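Local coordinates for protein iota-carrageenase (Alteromonas sp., PDB 1H80) that hydrolyses the beta-1,4 linkages of iota-carrageenan, a sulfated galactan of red algal cell walls, from within the chain and with inversion of anomeric configuration, at residues H97-F111 and D129-Y143. Sequence-based numbering, arbitrary orientation.
Sequences HRLFEVGVNNIVRNF and DKNLAVFKLGDVRNY. With NA (sodium ion), chain H.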
ATOM      1  N   HIS A  97       9.239  -6.651  11.483  1.00 20.04           N
ATOM      2  CA  HIS A  97      10.513  -6.433  10.824  1.00 19.36           C
ATOM      3  C   HIS A  97      10.418  -5.809   9.449  1.00 18.42           C
ATOM      4  O   HIS A  97       9.405  -5.923   8.762  1.00 17.59           O
ATOM      5  CB  HIS A  97      11.250  -7.764  10.710  1.00 19.99           C
ATOM      6  CG  HIS A  97      11.485  -8.435  12.026  1.00 21.17           C
ATOM      7  ND1 HIS A  97      11.377  -9.797  12.194  1.00 22.41           N
ATOM      8  CD2 HIS A  97      11.836  -7.934  13.234  1.00 22.18           C
ATOM      9  CE1 HIS A  97      11.650 -10.109  13.448  1.00 22.72           C
ATOM     10  NE2 HIS A  97      11.932  -8.995  14.101  1.00 22.19           N
ATOM     11  N   ARG A  98      11.493  -5.136   9.056  1.00 18.39           N
ATOM     12  CA  ARG A  98      11.577  -4.505   7.749  1.00 18.58           C
ATOM     13  C   ARG A  98      12.979  -4.770   7.231  1.00 17.81           C
ATOM     14  O   ARG A  98      13.926  -4.851   8.012  1.00 17.18           O
ATOM     15  CB  ARG A  98      11.356  -2.991   7.846  1.00 20.44           C
ATOM     16  CG  ARG A  98      10.107  -2.573   8.601  0.50 23.51           C
ATOM     17  CD  ARG A  98      10.435  -2.274  10.053  0.50 25.67           C
ATOM     18  NE  ARG A  98       9.247  -1.926  10.825  0.50 29.12           N
ATOM     19  CZ  ARG A  98       9.276  -1.467  12.071  0.50 30.05           C
ATOM     20  NH1 ARG A  98      10.436  -1.296  12.688  0.50 31.41           N
ATOM     21  NH2 ARG A  98       8.144  -1.185  12.701  0.50 31.62           N
ATOM     22  N   LEU A  99      13.117  -4.920   5.921  1.00 16.53           N
ATOM     23  CA  LEU A  99      14.428  -5.154   5.345  1.00 16.07           C
ATOM     24  C   LEU A  99      15.186  -3.839   5.453  1.00 15.23           C
ATOM     25  O   LEU A  99      16.333  -3.799   5.903  1.00 13.58           O
ATOM     26  CB  LEU A  99      14.320  -5.553   3.872  1.00 17.45           C
ATOM     27  CG  LEU A  99      13.802  -6.943   3.510  1.00 19.75           C
ATOM     28  CD1 LEU A  99      13.725  -7.055   1.997  1.00 20.52           C
ATOM     29  CD2 LEU A  99      14.718  -8.010   4.069  1.00 22.35           C
ATOM     30  N   PHE A 100      14.513  -2.755   5.071  1.00 14.41           N
ATOM     31  CA  PHE A 100      15.122  -1.432   5.067  1.00 14.14           C
ATOM     32  C   PHE A 100      14.284  -0.367   5.756  1.00 13.99           C
ATOM     33  O   PHE A 100      13.075  -0.284   5.548  1.00 14.89           O
ATOM     34  CB  PHE A 100      15.349  -0.985   3.621  1.00 13.25           C
ATOM     35  CG  PHE A 100      15.915  -2.057   2.738  1.00 13.26           C
ATOM     36  CD1 PHE A 100      17.182  -2.571   2.974  1.00 14.07           C
ATOM     37  CD2 PHE A 100      15.174  -2.558   1.671  1.00 13.84           C
ATOM     38  CE1 PHE A 100      17.707  -3.574   2.162  1.00 14.77           C
ATOM     39  CE2 PHE A 100      15.689  -3.560   0.852  1.00 14.76           C
ATOM     40  CZ  PHE A 100      16.959  -4.069   1.100  1.00 15.05           C
ATOM     41  N   GLU A 101      14.937   0.454   6.567  1.00 14.05           N
ATOM     42  CA  GLU A 101      14.250   1.545   7.241  1.00 14.69           C
ATOM     43  C   GLU A 101      14.911   2.824   6.753  1.00 14.12           C
ATOM     44  O   GLU A 101      16.137   2.914   6.697  1.00 13.62           O
ATOM     45  CB  GLU A 101      14.367   1.400   8.757  1.00 17.23           C
ATOM     46  CG  GLU A 101      13.722   0.117   9.266  1.00 20.27           C
ATOM     47  CD  GLU A 101      13.579   0.076  10.773  1.00 22.70           C
ATOM     48  OE1 GLU A 101      14.589   0.277  11.478  0.50 22.56           O
ATOM     49  OE2 GLU A 101      12.451  -0.166  11.251  0.50 23.61           O
ATOM     50  N   VAL A 102      14.098   3.804   6.379  1.00 12.45           N
ATOM     51  CA  VAL A 102      14.623   5.059   5.861  1.00 13.45           C
ATOM     52  C   VAL A 102      14.033   6.249   6.596  1.00 13.14           C
ATOM     53  O   VAL A 102      12.906   6.663   6.323  1.00 12.70           O
ATOM     54  CB  VAL A 102      14.305   5.204   4.357  1.00 13.44           C
ATOM     55  CG1 VAL A 102      15.129   6.332   3.752  1.00 14.52           C
ATOM     56  CG2 VAL A 102      14.570   3.887   3.643  1.00 14.14           C
ATOM     57  N   GLY A 103      14.796   6.790   7.540  1.00 13.13           N
ATOM     58  CA  GLY A 103      14.334   7.941   8.287  1.00 13.67           C
ATOM     59  C   GLY A 103      13.479   7.582   9.482  1.00 14.59           C
ATOM     60  O   GLY A 103      12.812   8.442  10.049  1.00 14.83           O
ATOM     61  N   VAL A 104      13.494   6.312   9.870  1.00 15.52           N
ATOM     62  CA  VAL A 104      12.698   5.882  11.010  1.00 18.37           C
ATOM     63  C   VAL A 104      13.364   6.304  12.311  1.00 20.06           C
ATOM     64  O   VAL A 104      12.711   6.864  13.195  1.00 21.40           O
ATOM     65  CB  VAL A 104      12.506   4.354  11.012  1.00 18.24           C
ATOM     66  CG1 VAL A 104      11.774   3.924  12.279  1.00 19.91           C
ATOM     67  CG2 VAL A 104      11.719   3.932   9.780  1.00 18.96           C
ATOM     68  N   ASN A 105      14.666   6.047  12.413  1.00 21.12           N
ATOM     69  CA  ASN A 105      15.429   6.383  13.612  1.00 22.76           C
ATOM     70  C   ASN A 105      16.447   7.491  13.397  1.00 23.06           C
ATOM     71  O   ASN A 105      17.292   7.744  14.256  1.00 23.91           O
ATOM     72  CB  ASN A 105      16.141   5.139  14.136  1.00 24.53           C
ATOM     73  CG  ASN A 105      15.179   4.021  14.460  1.00 26.42           C
ATOM     74  OD1 ASN A 105      14.304   4.169  15.315  1.00 28.56           O
ATOM     75  ND2 ASN A 105      15.328   2.894  13.775  1.00 27.32           N
ATOM     76  N   ASN A 106      16.376   8.146  12.246  1.00 22.20           N
ATOM     77  CA  ASN A 106      17.292   9.235  11.946  1.00 21.62           C
ATOM     78  C   ASN A 106      16.697  10.117  10.859  1.00 20.45           C
ATOM     79  O   ASN A 106      15.542   9.946  10.472  1.00 20.95           O
ATOM     80  CB  ASN A 106      18.646   8.682  11.500  1.00 23.16           C
ATOM     81  CG  ASN A 106      18.553   7.884  10.218  1.00 24.24           C
ATOM     82  OD1 ASN A 106      17.458   7.589   9.742  1.00 26.25           O
ATOM     83  ND2 ASN A 106      19.702   7.522   9.656  1.00 26.66           N
ATOM     84  N   ILE A 107      17.487  11.068  10.382  1.00 18.76           N
ATOM     85  CA  ILE A 107      17.037  11.984   9.348  1.00 17.31           C
ATOM     86  C   ILE A 107      17.782  11.641   8.072  1.00 16.01           C
ATOM     87  O   ILE A 107      19.011  11.619   8.056  1.00 16.43           O
ATOM     88  CB  ILE A 107      17.337  13.439   9.751  1.00 19.03           C
ATOM     89  CG1 ILE A 107      16.672  13.736  11.099  1.00 20.86           C
ATOM     90  CG2 ILE A 107      16.848  14.391   8.675  1.00 19.58           C
ATOM     91  CD1 ILE A 107      17.022  15.092  11.680  1.00 21.99           C
ATOM     92  N   VAL A 108      17.039  11.367   7.005  1.00 13.34           N
ATOM     93  CA  VAL A 108      17.658  11.011   5.736  1.00 12.92           C
ATOM     94  C   VAL A 108      17.276  11.985   4.635  1.00 12.00           C
ATOM     95  O   VAL A 108      16.107  12.326   4.469  1.00 12.46           O
ATOM     96  CB  VAL A 108      17.242   9.595   5.297  1.00 12.20           C
ATOM     97  CG1 VAL A 108      17.873   9.257   3.949  1.00 12.37           C
ATOM     98  CG2 VAL A 108      17.661   8.582   6.351  1.00 12.99           C
ATOM     99  N   ARG A 109      18.278  12.430   3.884  1.00 12.42           N
ATOM    100  CA  ARG A 109      18.060  13.355   2.783  1.00 12.41           C
ATOM    101  C   ARG A 109      18.873  12.875   1.588  1.00 13.16           C
ATOM    102  O   ARG A 109      20.017  12.451   1.749  1.00 14.37           O
ATOM    103  CB  ARG A 109      18.515  14.763   3.173  1.00 12.92           C
ATOM    104  CG  ARG A 109      17.772  15.376   4.363  1.00 13.85           C
ATOM    105  CD  ARG A 109      16.315  15.674   4.029  1.00 14.74           C
ATOM    106  NE  ARG A 109      15.598  16.315   5.136  1.00 15.13           N
ATOM    107  CZ  ARG A 109      14.852  15.675   6.033  1.00 15.39           C
ATOM    108  NH1 ARG A 109      14.707  14.356   5.978  1.00 13.86           N
ATOM    109  NH2 ARG A 109      14.227  16.361   6.986  1.00 16.23           N
ATOM    110  N   ASN A 110      18.275  12.934   0.403  1.00 12.38           N
ATOM    111  CA  ASN A 110      18.945  12.531  -0.837  1.00 12.35           C
ATOM    112  C   ASN A 110      19.309  11.060  -0.793  1.00 12.47           C
ATOM    113  O   ASN A 110      20.464  10.688  -0.569  1.00 13.66           O
ATOM    114  CB  ASN A 110      20.206  13.365  -1.049  1.00 12.74           C
ATOM    115  CG  ASN A 110      19.968  14.834  -0.815  1.00 12.89           C
ATOM    116  OD1 ASN A 110      18.943  15.382  -1.224  1.00 13.72           O
ATOM    117  ND2 ASN A 110      20.917  15.487  -0.156  1.00 14.17           N
ATOM    118  N   PHE A 111      18.315  10.222  -1.042  1.00 11.76           N
ATOM    119  CA  PHE A 111      18.515   8.789  -0.986  1.00 11.51           C
ATOM    120  C   PHE A 111      17.841   8.082  -2.149  1.00 11.25           C
ATOM    121  O   PHE A 111      16.762   8.474  -2.572  1.00 11.08           O
ATOM    122  CB  PHE A 111      17.927   8.267   0.329  1.00 12.21           C
ATOM    123  CG  PHE A 111      17.805   6.779   0.386  1.00 12.31           C
ATOM    124  CD1 PHE A 111      18.915   5.992   0.650  1.00 13.79           C
ATOM    125  CD2 PHE A 111      16.588   6.159   0.120  1.00 13.65           C
ATOM    126  CE1 PHE A 111      18.819   4.605   0.647  1.00 14.70           C
ATOM    127  CE2 PHE A 111      16.481   4.771   0.114  1.00 14.45           C
ATOM    128  CZ  PHE A 111      17.598   3.995   0.376  1.00 14.46           C
ATOM    129  N   ASP A 129       9.217 -15.717   8.740  1.00 24.45           N
ATOM    130  CA  ASP A 129       8.751 -14.480   9.357  1.00 24.20           C
ATOM    131  C   ASP A 129       7.526 -13.967   8.603  1.00 24.50           C
ATOM    132  O   ASP A 129       7.590 -13.739   7.395  1.00 25.06           O
ATOM    133  CB  ASP A 129       9.868 -13.435   9.292  1.00 24.02           C
ATOM    134  CG  ASP A 129       9.643 -12.269  10.232  1.00 24.11           C
ATOM    135  OD1 ASP A 129       8.495 -12.048  10.673  1.00 24.29           O
ATOM    136  OD2 ASP A 129      10.629 -11.560  10.521  1.00 24.18           O
ATOM    137  N   LYS A 130       6.411 -13.786   9.304  1.00 24.47           N
ATOM    138  CA  LYS A 130       5.201 -13.299   8.652  1.00 24.31           C
ATOM    139  C   LYS A 130       5.026 -11.787   8.799  1.00 23.00           C
ATOM    140  O   LYS A 130       4.208 -11.184   8.112  1.00 22.35           O
ATOM    141  CB  LYS A 130       3.965 -14.007   9.213  1.00 26.69           C
ATOM    142  CG  LYS A 130       3.594 -13.586  10.619  1.00 29.35           C
ATOM    143  CD  LYS A 130       2.257 -14.178  11.036  1.00 31.55           C
ATOM    144  CE  LYS A 130       1.831 -13.652  12.396  1.00 32.98           C
ATOM    145  NZ  LYS A 130       1.709 -12.167  12.388  1.00 34.04           N
ATOM    146  N   ASN A 131       5.793 -11.179   9.698  1.00 21.83           N
ATOM    147  CA  ASN A 131       5.706  -9.739   9.929  1.00 20.88           C
ATOM    148  C   ASN A 131       6.834  -9.037   9.192  1.00 20.30           C
ATOM    149  O   ASN A 131       7.818  -8.618   9.801  1.00 20.14           O
ATOM    150  CB  ASN A 131       5.802  -9.457  11.423  1.00 22.59           C
ATOM    151  CG  ASN A 131       4.767 -10.222  12.213  1.00 23.82           C
ATOM    152  OD1 ASN A 131       3.576 -10.142  11.919  1.00 25.17           O
ATOM    153  ND2 ASN A 131       5.211 -10.972  13.215  1.00 25.00           N
ATOM    154  N   LEU A 132       6.673  -8.901   7.880  1.00 19.37           N
ATOM    155  CA  LEU A 132       7.699  -8.294   7.042  1.00 18.29           C
ATOM    156  C   LEU A 132       7.245  -7.191   6.099  1.00 16.83           C
ATOM    157  O   LEU A 132       6.221  -7.306   5.437  1.00 16.84           O
ATOM    158  CB  LEU A 132       8.361  -9.373   6.188  1.00 19.44           C
ATOM    159  CG  LEU A 132       9.197 -10.465   6.848  1.00 20.30           C
ATOM    160  CD1 LEU A 132       9.475 -11.569   5.838  1.00 20.87           C
ATOM    161  CD2 LEU A 132      10.493  -9.862   7.365  1.00 20.92           C
ATOM    162  N   ALA A 133       8.037  -6.128   6.043  1.00 15.98           N
ATOM    163  CA  ALA A 133       7.800  -5.021   5.127  1.00 15.06           C
ATOM    164  C   ALA A 133       9.153  -4.850   4.445  1.00 14.32           C
ATOM    165  O   ALA A 133      10.188  -5.173   5.029  1.00 14.42           O
ATOM    166  CB  ALA A 133       7.426  -3.759   5.885  1.00 16.00           C
ATOM    167  N   VAL A 134       9.156  -4.376   3.205  1.00 13.12           N
ATOM    168  CA  VAL A 134      10.416  -4.184   2.501  1.00 13.06           C
ATOM    169  C   VAL A 134      11.043  -2.857   2.926  1.00 13.20           C
ATOM    170  O   VAL A 134      12.219  -2.802   3.289  1.00 12.83           O
ATOM    171  CB  VAL A 134      10.204  -4.199   0.977  1.00 13.21           C
ATOM    172  CG1 VAL A 134      11.526  -3.998   0.261  1.00 14.07           C
ATOM    173  CG2 VAL A 134       9.581  -5.525   0.562  1.00 13.26           C
ATOM    174  N   PHE A 135      10.249  -1.794   2.882  1.00 13.37           N
ATOM    175  CA  PHE A 135      10.708  -0.465   3.280  1.00 13.42           C
ATOM    176  C   PHE A 135       9.749   0.183   4.260  1.00 14.20           C
ATOM    177  O   PHE A 135       8.534   0.093   4.101  1.00 15.32           O
ATOM    178  CB  PHE A 135      10.789   0.505   2.090  1.00 13.99           C
ATOM    179  CG  PHE A 135      11.979   0.315   1.206  1.00 12.82           C
ATOM    180  CD1 PHE A 135      11.922  -0.543   0.115  1.00 13.14           C
ATOM    181  CD2 PHE A 135      13.157   1.017   1.450  1.00 13.45           C
ATOM    182  CE1 PHE A 135      13.022  -0.697  -0.726  1.00 13.66           C
ATOM    183  CE2 PHE A 135      14.263   0.869   0.617  1.00 13.08           C
ATOM    184  CZ  PHE A 135      14.193   0.010  -0.472  1.00 13.41           C
ATOM    185  N   LYS A 136      10.299   0.830   5.278  1.00 14.06           N
ATOM    186  CA  LYS A 136       9.486   1.599   6.203  1.00 14.78           C
ATOM    187  C   LYS A 136      10.125   2.974   6.093  1.00 14.37           C
ATOM    188  O   LYS A 136      11.307   3.145   6.401  1.00 14.18           O
ATOM    189  CB  LYS A 136       9.574   1.098   7.641  1.00 15.74           C
ATOM    190  CG  LYS A 136       8.705   1.940   8.569  1.00 18.83           C
ATOM    191  CD  LYS A 136       8.623   1.384   9.976  1.00 21.87           C
ATOM    192  CE  LYS A 136       7.730   2.263  10.837  1.00 24.44           C
ATOM    193  NZ  LYS A 136       7.577   1.739  12.224  1.00 27.04           N
ATOM    194  N   LEU A 137       9.352   3.945   5.622  1.00 13.20           N
ATOM    195  CA  LEU A 137       9.854   5.299   5.445  1.00 13.94           C
ATOM    196  C   LEU A 137       9.392   6.203   6.571  1.00 14.59           C
ATOM    197  O   LEU A 137       8.269   6.077   7.061  1.00 16.58           O
ATOM    198  CB  LEU A 137       9.368   5.867   4.111  1.00 14.82           C
ATOM    199  CG  LEU A 137       9.559   4.968   2.886  1.00 14.55           C
ATOM    200  CD1 LEU A 137       9.018   5.680   1.660  1.00 16.99           C
ATOM    201  CD2 LEU A 137      11.034   4.624   2.706  1.00 17.37           C
ATOM    202  N   GLY A 138      10.275   7.109   6.974  1.00 13.38           N
ATOM    203  CA  GLY A 138       9.959   8.057   8.025  1.00 13.38           C
ATOM    204  C   GLY A 138      10.400   9.448   7.609  1.00 12.83           C
ATOM    205  O   GLY A 138       9.893  10.008   6.631  1.00 13.46           O
ATOM    206  N   ASP A 139      11.353  10.004   8.348  1.00 13.18           N
ATOM    207  CA  ASP A 139      11.864  11.337   8.066  1.00 12.78           C
ATOM    208  C   ASP A 139      12.896  11.296   6.943  1.00 12.66           C
ATOM    209  O   ASP A 139      14.106  11.352   7.185  1.00 13.25           O
ATOM    210  CB  ASP A 139      12.502  11.932   9.322  1.00 14.43           C
ATOM    211  CG  ASP A 139      12.761  13.420   9.194  1.00 16.37           C
ATOM    212  OD1 ASP A 139      12.722  13.951   8.061  1.00 15.99           O
ATOM    213  OD2 ASP A 139      13.015  14.064  10.233  1.00 18.86           O
ATOM    214  N   VAL A 140      12.401  11.193   5.716  1.00 11.44           N
ATOM    215  CA  VAL A 140      13.258  11.153   4.543  1.00 11.60           C
ATOM    216  C   VAL A 140      12.693  12.081   3.476  1.00 10.39           C
ATOM    217  O   VAL A 140      11.483  12.137   3.270  1.00 10.96           O
ATOM    218  CB  VAL A 140      13.380   9.703   3.991  1.00 11.36           C
ATOM    219  CG1 VAL A 140      12.006   9.122   3.701  1.00 12.90           C
ATOM    220  CG2 VAL A 140      14.234   9.692   2.732  1.00 12.32           C
ATOM    221  N   ARG A 141      13.578  12.833   2.828  1.00 10.33           N
ATOM    222  CA  ARG A 141      13.174  13.757   1.772  1.00 10.81           C
ATOM    223  C   ARG A 141      14.126  13.631   0.607  1.00 10.33           C
ATOM    224  O   ARG A 141      15.321  13.389   0.798  1.00 11.72           O
ATOM    225  CB  ARG A 141      13.186  15.197   2.267  1.00 12.02           C
ATOM    226  CG  ARG A 141      12.307  15.421   3.466  1.00 13.16           C
ATOM    227  CD  ARG A 141      12.253  16.882   3.841  1.00 14.99           C
ATOM    228  NE  ARG A 141      11.560  17.041   5.110  1.00 15.63           N
ATOM    229  CZ  ARG A 141      11.355  18.205   5.711  1.00 18.11           C
ATOM    230  NH1 ARG A 141      11.788  19.332   5.157  1.00 17.98           N
ATOM    231  NH2 ARG A 141      10.726  18.237   6.876  1.00 18.32           N
ATOM    232  N   ASN A 142      13.577  13.825  -0.589  1.00  9.83           N
ATOM    233  CA  ASN A 142      14.294  13.732  -1.851  1.00  9.38           C
ATOM    234  C   ASN A 142      14.808  12.315  -2.017  1.00 10.20           C
ATOM    235  O   ASN A 142      16.001  12.034  -1.866  1.00 10.89           O
ATOM    236  CB  ASN A 142      15.448  14.728  -1.926  1.00 10.66           C
ATOM    237  CG  ASN A 142      15.977  14.858  -3.331  1.00 10.93           C
ATOM    238  OD1 ASN A 142      15.200  14.890  -4.284  1.00 11.86           O
ATOM    239  ND2 ASN A 142      17.291  14.926  -3.475  1.00 12.24           N
ATOM    240  N   TYR A 143      13.886  11.420  -2.331  1.00  9.76           N
ATOM    241  CA  TYR A 143      14.245  10.026  -2.475  1.00  9.85           C
ATOM    242  C   TYR A 143      13.582   9.351  -3.652  1.00 10.42           C
ATOM    243  O   TYR A 143      12.594   9.834  -4.199  1.00 10.70           O
ATOM    244  CB  TYR A 143      13.895   9.262  -1.195  1.00 10.60           C
ATOM    245  CG  TYR A 143      12.416   9.182  -0.883  1.00 10.55           C
ATOM    246  CD1 TYR A 143      11.763  10.209  -0.195  1.00 10.33           C
ATOM    247  CD2 TYR A 143      11.682   8.052  -1.228  1.00 11.35           C
ATOM    248  CE1 TYR A 143      10.411  10.100   0.149  1.00 11.61           C
ATOM    249  CE2 TYR A 143      10.338   7.933  -0.892  1.00 11.64           C
ATOM    250  CZ  TYR A 143       9.711   8.954  -0.202  1.00 11.22           C
ATOM    251  OH  TYR A 143       8.396   8.796   0.162  1.00 12.90           O
TER
HETATM  252 NA    NA H1497       4.311  -7.709   4.317  1.00 16.56          NA
HETATM  253  O   HOH W   1      13.463  16.707  10.016  1.00 36.58           O
HETATM  254  O   HOH W   2       4.860  -7.569   1.955  1.00 16.48           O
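Phe100 pairs with Phe135 where strands 100-102 and 135-137 run parallel, their axes 4.8 Å apart and 14° from aligned, as neighbouring coils of the right-handed parallel beta-helix. Backbone bonds such as Val102 N to Lys136 O continue past the corners at Leu99 and Val134, include Asp139 N to Gly103 O and, after a longer excursion at residues 104-107, resume with Val108 N to Asp139 O. Phe100 and Phe135 meet obliquely: CD2 of Phe100 lies over one face of the Phe135 ring, 3.5 Å from Phe135 CZ, with Val102 CG2 at that ring's edge. Val102 CG1 meets Val140 CG2 at 3.6 Å. At the corner after Arg109 and Arg141, Asn142 ND2 donates to Asn110 OD1 (2.8 Å). Near the start, His97 ND1 gives a nearly straight bond to the syn lone pair of Asp129 OD2 (2.5 Å), while Leu132 O binds sodium.

On the sheet face opposite Val102 and Val140, the Arg109 chain bends about CB-CG (chi2 -68°), bringing NH1 (2.9 Å) and NH2 (3.0 Å) end-on to the same oxygen, Asp139 OD1. Its guanidinium lies flat on that of Arg141, planes 8° apart, with Arg141 CD over its centre. Were Arg109 an alanine, Asp139 OD1 would probably lose both guanidinium donors and Arg141 the flat surface it lies on. Arg167 pairs with Asp139 OD2. Asp139, though shared with Arg167, thus probably offsets part of the positive charge crowded where Arg109 lies on Arg141, allowing two arginines to stack on successive coils.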